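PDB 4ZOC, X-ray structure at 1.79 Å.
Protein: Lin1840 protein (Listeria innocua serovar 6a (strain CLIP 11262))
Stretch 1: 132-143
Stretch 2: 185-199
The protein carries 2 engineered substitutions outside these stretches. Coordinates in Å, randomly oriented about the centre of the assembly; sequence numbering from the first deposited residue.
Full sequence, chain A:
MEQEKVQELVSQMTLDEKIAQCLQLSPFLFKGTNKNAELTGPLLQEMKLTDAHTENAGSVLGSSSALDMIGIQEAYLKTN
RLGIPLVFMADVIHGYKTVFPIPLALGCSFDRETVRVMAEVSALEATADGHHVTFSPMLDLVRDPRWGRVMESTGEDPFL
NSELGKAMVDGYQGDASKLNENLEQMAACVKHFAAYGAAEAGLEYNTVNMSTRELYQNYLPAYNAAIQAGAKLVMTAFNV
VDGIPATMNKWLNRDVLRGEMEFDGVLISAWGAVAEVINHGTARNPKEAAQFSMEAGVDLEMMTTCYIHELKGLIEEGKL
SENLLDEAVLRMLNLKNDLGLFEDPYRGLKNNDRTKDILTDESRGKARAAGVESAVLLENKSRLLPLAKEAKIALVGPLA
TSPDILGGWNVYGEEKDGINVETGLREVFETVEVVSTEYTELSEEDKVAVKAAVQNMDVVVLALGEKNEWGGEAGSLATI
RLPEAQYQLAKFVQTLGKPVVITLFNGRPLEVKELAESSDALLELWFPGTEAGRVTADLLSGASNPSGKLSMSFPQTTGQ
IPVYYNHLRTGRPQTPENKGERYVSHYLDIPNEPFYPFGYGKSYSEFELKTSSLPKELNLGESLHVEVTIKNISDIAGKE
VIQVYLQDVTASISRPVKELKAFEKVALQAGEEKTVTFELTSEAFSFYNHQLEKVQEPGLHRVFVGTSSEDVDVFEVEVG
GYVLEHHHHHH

Stretch 1 132-143: HVTFSPMLDLVR
Stretch 2 (185-199) QMAACVKHFAAYGAA

Stretches 132-143 and 185-199 of one chain run side by side in the same direction, joined first as neighbouring parallel strands and then, after a loop, by a single separate bridge. In the strand 133-134 the backbone is extended (phi/psi -132/142 at Val 133, -115/147 at Thr 134), and so is the strand 187-193. Val 133 pairs with Ala 187 (CA to CA 4.5 Å) and Thr 134 with Ala 188 (CA to CA 5.2 Å). Ala 187 N donates to His 132 O at 3.0 Å, and Thr 134 N donates to Ala 187 O at 2.9 Å, so Ala 187 bonds to the residues before and after Val 133, as parallel pairing requires. The next rung, Cys 189 N to Thr 134 O (3.0 Å), is weak; the same amide also donates to Ser 136 O at 3.1 Å.

Here the first chain departs from strand geometry. Phe 135 adopts phi/psi -85/64, and the peptide bond between Ser 136 and Pro 137 is cis. The register shifts by one, and a single bridge pairs Met 138 with Lys 191 (CA to CA 4.9 Å): Lys 191 N donates to Pro 137 O at 3.1 Å, and Leu 139 N to Lys 191 O at 2.8 Å. Proline lacks an amide hydrogen, but its carbonyl still serves as an acceptor. The second chain has cis peptide bonds before His 192 and Ala 194, then a short 3-10 segment at 196-197.

On one face of the sheet Val 133 (chi1 t) sets CG2 4.1 Å from Ala 187 CB, small apolar groups that pack without demanding space. On the other face lie Thr 134 and Ala 188. Met 186, with chi1 p, chi2 t and chi3 m, brings CE to 3.6 Å from Thr 134 N, its flexible thioether chain covering the backbone. Cys 189 (chi1 t) places SG at the edge of the Phe 135 ring, 4.0 Å from CD1. Further along, Leu 139 CD1 meets Val 190 CG1 at 4.1 Å.

Polar side chains secure the irregular part. Lys 191 starts sideways with chi1 p, but the remaining torsions are all t, and this long extended chain carries NZ to Phe 135 O, a hydrogen bond of 2.8 Å. Asp 140 (chi1 m) points toward the second stretch and grips His 192 with both carboxylate oxygens: OD1 accepts from His 192 N at 2.9 Å, OD2 from His 192 ND1 at 2.8 Å. The second bond lies near the plane of the imidazole, whose chi1 is m and chi2 87°.

At the far end Gly 197 fits closely against the first chain, with its CA 3.5 Å from Leu 141 O; an ideal CB would lie 2.2 Å from Leu 141 O, a clash. Water 2 bridges the chains, accepting from Arg 143 N at 2.9 Å and donating to Gly 197 O at 2.7 Å. Altogether the contact buries 896 Å², counting both sides.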

ATOM      1  N   HIS A 132     -20.743  31.259   5.963  1.00  8.99           N
ATOM      2  CA  HIS A 132     -20.006  31.556   7.202  1.00  8.30           C
ATOM      3  C   HIS A 132     -18.773  30.696   7.378  1.00  8.43           C
ATOM      4  O   HIS A 132     -17.845  31.130   8.036  1.00  9.72           O
ATOM      5  CB  HIS A 132     -20.830  31.307   8.434  1.00  7.28           C
ATOM      6  CG  HIS A 132     -22.153  32.024   8.393  1.00 10.26           C
ATOM      7  ND1 HIS A 132     -23.267  31.555   9.033  1.00  9.09           N
ATOM      8  CD2 HIS A 132     -22.518  33.174   7.781  1.00  9.69           C
ATOM      9  CE1 HIS A 132     -24.294  32.363   8.785  1.00 12.11           C
ATOM     10  NE2 HIS A 132     -23.865  33.371   8.056  1.00  9.53           N
ATOM     11  N   VAL A 133     -18.819  29.460   6.896  1.00  8.21           N
ATOM     12  CA  VAL A 133     -17.732  28.480   7.040  1.00  7.47           C
ATOM     13  C   VAL A 133     -17.420  27.822   5.721  1.00  8.26           C
ATOM     14  O   VAL A 133     -18.327  27.496   4.970  1.00  9.74           O
ATOM     15  CB  VAL A 133     -18.211  27.276   7.981  1.00  7.49           C
ATOM     16  CG1 VAL A 133     -17.158  26.224   8.233  1.00  8.12           C
ATOM     17  CG2 VAL A 133     -18.700  27.777   9.300  1.00  8.97           C
ATOM     18  N   THR A 134     -16.138  27.566   5.467  1.00  8.83           N
ATOM     19  CA  THR A 134     -15.788  26.682   4.375  1.00  7.47           C
ATOM     20  C   THR A 134     -15.125  25.412   4.845  1.00  8.01           C
ATOM     21  O   THR A 134     -14.293  25.448   5.764  1.00  7.62           O
ATOM     22  CB  THR A 134     -14.862  27.376   3.349  1.00  7.58           C
ATOM     23  OG1 THR A 134     -14.550  26.444   2.303  1.00  9.16           O
ATOM     24  CG2 THR A 134     -13.484  27.872   3.961  1.00  6.86           C
ATOM     25  N   PHE A 135     -15.400  24.340   4.104  1.00  8.71           N
ATOM     26  CA  PHE A 135     -14.826  23.022   4.356  1.00  8.10           C
ATOM     27  C   PHE A 135     -13.451  22.904   3.674  1.00  7.88           C
ATOM     28  O   PHE A 135     -13.271  22.128   2.694  1.00  7.08           O
ATOM     29  CB  PHE A 135     -15.759  21.970   3.902  1.00  7.49           C
ATOM     30  CG  PHE A 135     -17.154  21.977   4.602  1.00  7.53           C
ATOM     31  CD1 PHE A 135     -17.253  22.062   6.059  1.00  6.61           C
ATOM     32  CD2 PHE A 135     -18.328  21.873   3.838  1.00  6.99           C
ATOM     33  CE1 PHE A 135     -18.457  22.051   6.645  1.00  7.16           C
ATOM     34  CE2 PHE A 135     -19.552  21.768   4.469  1.00  7.82           C
ATOM     35  CZ  PHE A 135     -19.593  21.848   5.869  1.00  7.87           C
ATOM     36  N   SER A 136     -12.536  23.732   4.137  1.00  7.27           N
ATOM     37  CA  SER A 136     -11.189  23.847   3.628  1.00  7.64           C
ATOM     38  C   SER A 136     -10.331  24.477   4.720  1.00  7.41           C
ATOM     39  O   SER A 136     -10.839  25.236   5.548  1.00  6.85           O
ATOM     40  CB  SER A 136     -11.172  24.726   2.347  1.00  8.47           C
ATOM     41  OG  SER A 136      -9.877  25.066   1.894  1.00 10.62           O
ATOM     42  N   PRO A 137      -9.041  24.138   4.802  1.00  6.85           N
ATOM     43  CA  PRO A 137      -8.185  23.336   3.915  1.00  7.43           C
ATOM     44  C   PRO A 137      -8.340  21.804   4.072  1.00  7.64           C
ATOM     45  O   PRO A 137      -8.633  21.276   5.146  1.00  5.59           O
ATOM     46  CB  PRO A 137      -6.800  23.763   4.320  1.00  8.53           C
ATOM     47  CG  PRO A 137      -6.924  24.050   5.775  1.00  8.71           C
ATOM     48  CD  PRO A 137      -8.274  24.722   5.904  1.00  7.35           C
ATOM     49  N   MET A 138      -8.117  21.080   2.954  1.00  9.51           N
ATOM     50  CA  MET A 138      -7.957  19.637   2.987  1.00  8.24           C
ATOM     51  C   MET A 138      -6.462  19.329   3.162  1.00  7.22           C
ATOM     52  O   MET A 138      -5.606  19.692   2.303  1.00  7.49           O
ATOM     53  CB  MET A 138      -8.533  19.069   1.690  1.00  7.45           C
ATOM     54  CG  MET A 138      -8.570  17.577   1.617  1.00  8.60           C
ATOM     55  SD  MET A 138      -6.991  16.867   1.060  1.00  7.21           S
ATOM     56  CE  MET A 138      -7.642  15.291   0.469  1.00  8.81           C
ATOM     57  N   LEU A 139      -6.151  18.631   4.229  1.00  6.68           N
ATOM     58  CA  LEU A 139      -4.757  18.436   4.695  1.00  7.84           C
ATOM     59  C   LEU A 139      -4.331  16.982   4.769  1.00  7.99           C
ATOM     60  O   LEU A 139      -3.407  16.616   5.496  1.00  8.96           O
ATOM     61  CB  LEU A 139      -4.549  19.145   6.022  1.00  8.81           C
ATOM     62  CG  LEU A 139      -4.746  20.669   5.925  1.00  9.62           C
ATOM     63  CD1 LEU A 139      -4.671  21.291   7.315  1.00 10.47           C
ATOM     64  CD2 LEU A 139      -3.661  21.306   5.041  1.00 10.38           C
ATOM     65  N   ASP A 140      -4.990  16.134   3.968  1.00  7.72           N
ATOM     66  CA  ASP A 140      -4.675  14.701   3.961  1.00  6.47           C
ATOM     67  C   ASP A 140      -3.413  14.532   3.120  1.00  7.08           C
ATOM     68  O   ASP A 140      -3.348  14.910   1.901  1.00  8.81           O
ATOM     69  CB  ASP A 140      -5.851  13.902   3.352  1.00  7.15           C
ATOM     70  CG  ASP A 140      -7.174  14.215   4.044  1.00  7.10           C
ATOM     71  OD1 ASP A 140      -7.195  14.516   5.260  1.00  6.46           O
ATOM     72  OD2 ASP A 140      -8.203  14.213   3.374  1.00  7.22           O
ATOM     73  N   LEU A 141      -2.389  13.945   3.739  1.00  6.60           N
ATOM     74  CA  LEU A 141      -1.161  13.579   3.041  1.00  6.59           C
ATOM     75  C   LEU A 141      -1.492  12.508   2.007  1.00  5.91           C
ATOM     76  O   LEU A 141      -2.282  11.584   2.300  1.00  6.35           O
ATOM     77  CB  LEU A 141      -0.160  13.007   4.061  1.00  7.42           C
ATOM     78  CG  LEU A 141       1.241  12.656   3.556  1.00  8.37           C
ATOM     79  CD1 LEU A 141       1.957  13.953   3.347  1.00  9.93           C
ATOM     80  CD2 LEU A 141       1.936  11.795   4.567  1.00  8.83           C
ATOM     81  N   VAL A 142      -0.966  12.710   0.798  1.00  6.39           N
ATOM     82  CA  VAL A 142      -1.200  11.807  -0.301  1.00  5.36           C
ATOM     83  C   VAL A 142       0.111  11.254  -0.878  1.00  6.38           C
ATOM     84  O   VAL A 142       1.077  12.012  -1.175  1.00  7.15           O
ATOM     85  CB  VAL A 142      -2.083  12.440  -1.389  1.00  6.54           C
ATOM     86  CG1 VAL A 142      -3.476  12.661  -0.863  1.00  7.64           C
ATOM     87  CG2 VAL A 142      -1.508  13.759  -1.970  1.00  6.15           C
ATOM     88  N   ARG A 143       0.109   9.937  -1.079  1.00  6.32           N
ATOM     89  CA  ARG A 143       1.203   9.226  -1.749  1.00  5.94           C
ATOM     90  C   ARG A 143       0.685   8.340  -2.915  1.00  7.11           C
ATOM     91  O   ARG A 143       1.487   7.595  -3.479  1.00  8.37           O
ATOM     92  CB  ARG A 143       1.922   8.369  -0.766  1.00  7.03           C
ATOM     93  CG  ARG A 143       2.670   9.122   0.290  1.00  7.06           C
ATOM     94  CD  ARG A 143       3.161   8.137   1.347  1.00  9.47           C
ATOM     95  NE  ARG A 143       4.032   8.823   2.303  1.00 10.51           N
ATOM     96  CZ  ARG A 143       4.583   8.251   3.370  1.00 15.22           C
ATOM     97  NH1 ARG A 143       4.367   6.986   3.615  1.00 13.51           N
ATOM     98  NH2 ARG A 143       5.357   8.956   4.192  1.00 16.81           N
ATOM     99  N   GLN A 185     -14.046  37.905   5.910  1.00 11.22           N
ATOM    100  CA  GLN A 185     -13.380  36.638   6.297  1.00 11.51           C
ATOM    101  C   GLN A 185     -14.408  35.654   6.808  1.00 11.67           C
ATOM    102  O   GLN A 185     -15.538  36.020   7.171  1.00  8.94           O
ATOM    103  CB  GLN A 185     -12.434  36.903   7.453  1.00 14.08           C
ATOM    104  CG  GLN A 185     -11.474  38.038   7.312  1.00 19.15           C
ATOM    105  CD  GLN A 185     -10.520  37.909   6.217  1.00 20.67           C
ATOM    106  OE1 GLN A 185      -9.996  38.915   5.782  1.00 33.09           O
ATOM    107  NE2 GLN A 185     -10.278  36.697   5.716  1.00 24.87           N
ATOM    108  N   MET A 186     -14.034  34.370   6.843  1.00 11.60           N
ATOM    109  CA  MET A 186     -14.964  33.320   7.232  1.00  9.71           C
ATOM    110  C   MET A 186     -14.216  32.254   8.040  1.00 10.00           C
ATOM    111  O   MET A 186     -12.983  32.211   8.044  1.00 11.54           O
ATOM    112  CB  MET A 186     -15.586  32.694   5.992  1.00  9.54           C
ATOM    113  CG  MET A 186     -14.664  31.837   5.128  1.00 10.84           C
ATOM    114  SD  MET A 186     -15.345  31.447   3.514  1.00 11.38           S
ATOM    115  CE  MET A 186     -16.922  30.759   3.904  1.00 10.06           C
ATOM    116  N   ALA A 187     -14.958  31.393   8.720  1.00  9.49           N
ATOM    117  CA  ALA A 187     -14.354  30.274   9.436  1.00  7.62           C
ATOM    118  C   ALA A 187     -13.883  29.195   8.458  1.00  7.78           C
ATOM    119  O   ALA A 187     -14.568  28.836   7.488  1.00  7.61           O
ATOM    120  CB  ALA A 187     -15.294  29.697  10.430  1.00  7.67           C
ATOM    121  N   ALA A 188     -12.721  28.636   8.789  1.00  8.46           N
ATOM    122  CA  ALA A 188     -12.170  27.487   8.091  1.00  8.26           C
ATOM    123  C   ALA A 188     -12.464  26.219   8.865  1.00  9.29           C
ATOM    124  O   ALA A 188     -12.582  26.256  10.067  1.00 10.05           O
ATOM    125  CB  ALA A 188     -10.669  27.694   7.901  1.00  8.76           C
ATOM    126  N   CYS A 189     -12.572  25.092   8.161  1.00  9.02           N
ATOM    127  CA  CYS A 189     -12.767  23.798   8.707  1.00  9.21           C
ATOM    128  C   CYS A 189     -11.712  22.855   8.087  1.00  8.81           C
ATOM    129  O   CYS A 189     -11.765  22.519   6.920  1.00  9.32           O
ATOM    130  CB  CYS A 189     -14.137  23.252   8.342  1.00  9.65           C
ATOM    131  SG  CYS A 189     -14.521  21.635   8.959  1.00  9.59           S
ATOM    132  N   VAL A 190     -10.813  22.408   8.933  1.00  7.42           N
ATOM    133  CA  VAL A 190      -9.737  21.450   8.577  1.00  7.94           C
ATOM    134  C   VAL A 190     -10.380  20.127   8.255  1.00  8.25           C
ATOM    135  O   VAL A 190     -11.232  19.701   9.015  1.00  7.13           O
ATOM    136  CB  VAL A 190      -8.742  21.313   9.784  1.00  9.98           C
ATOM    137  CG1 VAL A 190      -7.798  20.126   9.681  1.00  9.97           C
ATOM    138  CG2 VAL A 190      -7.871  22.563   9.918  1.00  8.87           C
ATOM    139  N   LYS A 191      -9.941  19.423   7.208  1.00  7.84           N
ATOM    140  CA  LYS A 191     -10.493  18.103   6.928  1.00  7.00           C
ATOM    141  C   LYS A 191      -9.332  17.260   6.296  1.00  6.83           C
ATOM    142  O   LYS A 191      -8.320  17.864   5.834  1.00  5.13           O
ATOM    143  CB  LYS A 191     -11.741  18.165   6.010  1.00  7.40           C
ATOM    144  CG  LYS A 191     -11.424  18.627   4.611  1.00  9.46           C
ATOM    145  CD  LYS A 191     -12.689  18.954   3.852  1.00  7.95           C
ATOM    146  CE  LYS A 191     -12.494  19.133   2.378  1.00  6.76           C
ATOM    147  NZ  LYS A 191     -13.732  19.526   1.724  1.00  5.85           N
ATOM    148  N   HIS A 192      -9.430  15.948   6.343  1.00  7.18           N
ATOM    149  CA  HIS A 192     -10.434  15.117   6.968  1.00  6.66           C
ATOM    150  C   HIS A 192      -9.702  14.359   8.078  1.00  7.00           C
ATOM    151  O   HIS A 192      -8.745  13.621   7.822  1.00  7.25           O
ATOM    152  CB  HIS A 192     -11.041  14.065   5.961  1.00  6.03           C
ATOM    153  CG  HIS A 192     -11.647  14.672   4.741  1.00  5.82           C
ATOM    154  ND1 HIS A 192     -10.904  14.966   3.616  1.00  7.15           N
ATOM    155  CD2 HIS A 192     -12.937  15.009   4.443  1.00  7.20           C
ATOM    156  CE1 HIS A 192     -11.704  15.514   2.698  1.00  7.07           C
ATOM    157  NE2 HIS A 192     -12.939  15.524   3.174  1.00  7.60           N
ATOM    158  N   PHE A 193     -10.147  14.535   9.304  1.00  8.71           N
ATOM    159  CA  PHE A 193      -9.399  14.014  10.446  1.00  7.73           C
ATOM    160  C   PHE A 193      -9.710  12.524  10.586  1.00  7.28           C
ATOM    161  O   PHE A 193     -10.849  12.185  10.920  1.00  8.30           O
ATOM    162  CB  PHE A 193      -9.729  14.830  11.733  1.00  8.63           C
ATOM    163  CG  PHE A 193      -8.661  14.773  12.780  1.00  8.36           C
ATOM    164  CD1 PHE A 193      -7.483  15.507  12.639  1.00 10.01           C
ATOM    165  CD2 PHE A 193      -8.832  13.962  13.903  1.00  8.68           C
ATOM    166  CE1 PHE A 193      -6.490  15.479  13.619  1.00 11.96           C
ATOM    167  CE2 PHE A 193      -7.864  13.926  14.893  1.00  8.07           C
ATOM    168  CZ  PHE A 193      -6.679  14.653  14.731  1.00 10.35           C
ATOM    169  N   ALA A 194      -8.783  11.567  10.310  1.00  6.99           N
ATOM    170  CA  ALA A 194      -7.413  11.737   9.875  1.00  7.49           C
ATOM    171  C   ALA A 194      -7.013  10.648   8.947  1.00  5.24           C
ATOM    172  O   ALA A 194      -7.578   9.576   9.021  1.00  5.47           O
ATOM    173  CB  ALA A 194      -6.413  11.644  11.046  1.00  9.06           C
ATOM    174  N   ALA A 195      -6.035  10.973   8.086  1.00  6.11           N
ATOM    175  CA  ALA A 195      -5.222  10.021   7.342  1.00  6.17           C
ATOM    176  C   ALA A 195      -5.987   9.393   6.157  1.00  5.68           C
ATOM    177  O   ALA A 195      -5.627   8.353   5.643  1.00  5.53           O
ATOM    178  CB  ALA A 195      -4.663   8.956   8.231  1.00  5.94           C
ATOM    179  N   TYR A 196      -7.016  10.107   5.696  1.00  5.34           N
ATOM    180  CA  TYR A 196      -7.899   9.615   4.669  1.00  6.90           C
ATOM    181  C   TYR A 196      -7.155   9.299   3.333  1.00  7.45           C
ATOM    182  O   TYR A 196      -7.583   8.472   2.548  1.00  6.74           O
ATOM    183  CB  TYR A 196      -8.985  10.720   4.494  1.00  6.64           C
ATOM    184  CG  TYR A 196     -10.082  10.597   3.504  1.00  6.02           C
ATOM    185  CD1 TYR A 196     -10.659   9.391   3.151  1.00  5.71           C
ATOM    186  CD2 TYR A 196     -10.582  11.732   2.931  1.00  7.03           C
ATOM    187  CE1 TYR A 196     -11.698   9.303   2.199  1.00  6.33           C
ATOM    188  CE2 TYR A 196     -11.674  11.647   2.081  1.00  8.21           C
ATOM    189  CZ  TYR A 196     -12.191  10.457   1.661  1.00  6.00           C
ATOM    190  OH  TYR A 196     -13.225  10.399   0.760  1.00  5.44           O
ATOM    191  N   GLY A 197      -6.135  10.098   3.039  1.00  8.43           N
ATOM    192  CA  GLY A 197      -5.343   9.989   1.760  1.00  6.70           C
ATOM    193  C   GLY A 197      -4.568   8.667   1.609  1.00  6.57           C
ATOM    194  O   GLY A 197      -4.056   8.376   0.518  1.00  7.05           O
ATOM    195  N   ALA A 198      -4.526   7.867   2.680  1.00  5.61           N
ATOM    196  CA  ALA A 198      -3.836   6.576   2.658  1.00  7.14           C
ATOM    197  C   ALA A 198      -4.782   5.438   2.253  1.00  6.73           C
ATOM    198  O   ALA A 198      -4.426   4.281   2.321  1.00  7.45           O
ATOM    199  CB  ALA A 198      -3.165   6.312   4.018  1.00  6.73           C
ATOM    200  N   ALA A 199      -5.969   5.779   1.717  1.00  6.84           N
ATOM    201  CA  ALA A 199      -6.928   4.790   1.238  1.00  7.76           C
ATOM    202  C   ALA A 199      -6.218   3.686   0.455  1.00  7.54           C
ATOM    203  O   ALA A 199      -5.517   3.957  -0.583  1.00  8.48           O
ATOM    204  CB  ALA A 199      -7.939   5.458   0.319  1.00  7.28           C
TER
HETATM  205  O   HOH W   1      -3.873  11.226   4.434  1.00  6.20           O
HETATM  206  O   HOH W   2      -1.478   7.837   0.159  1.00 10.69           O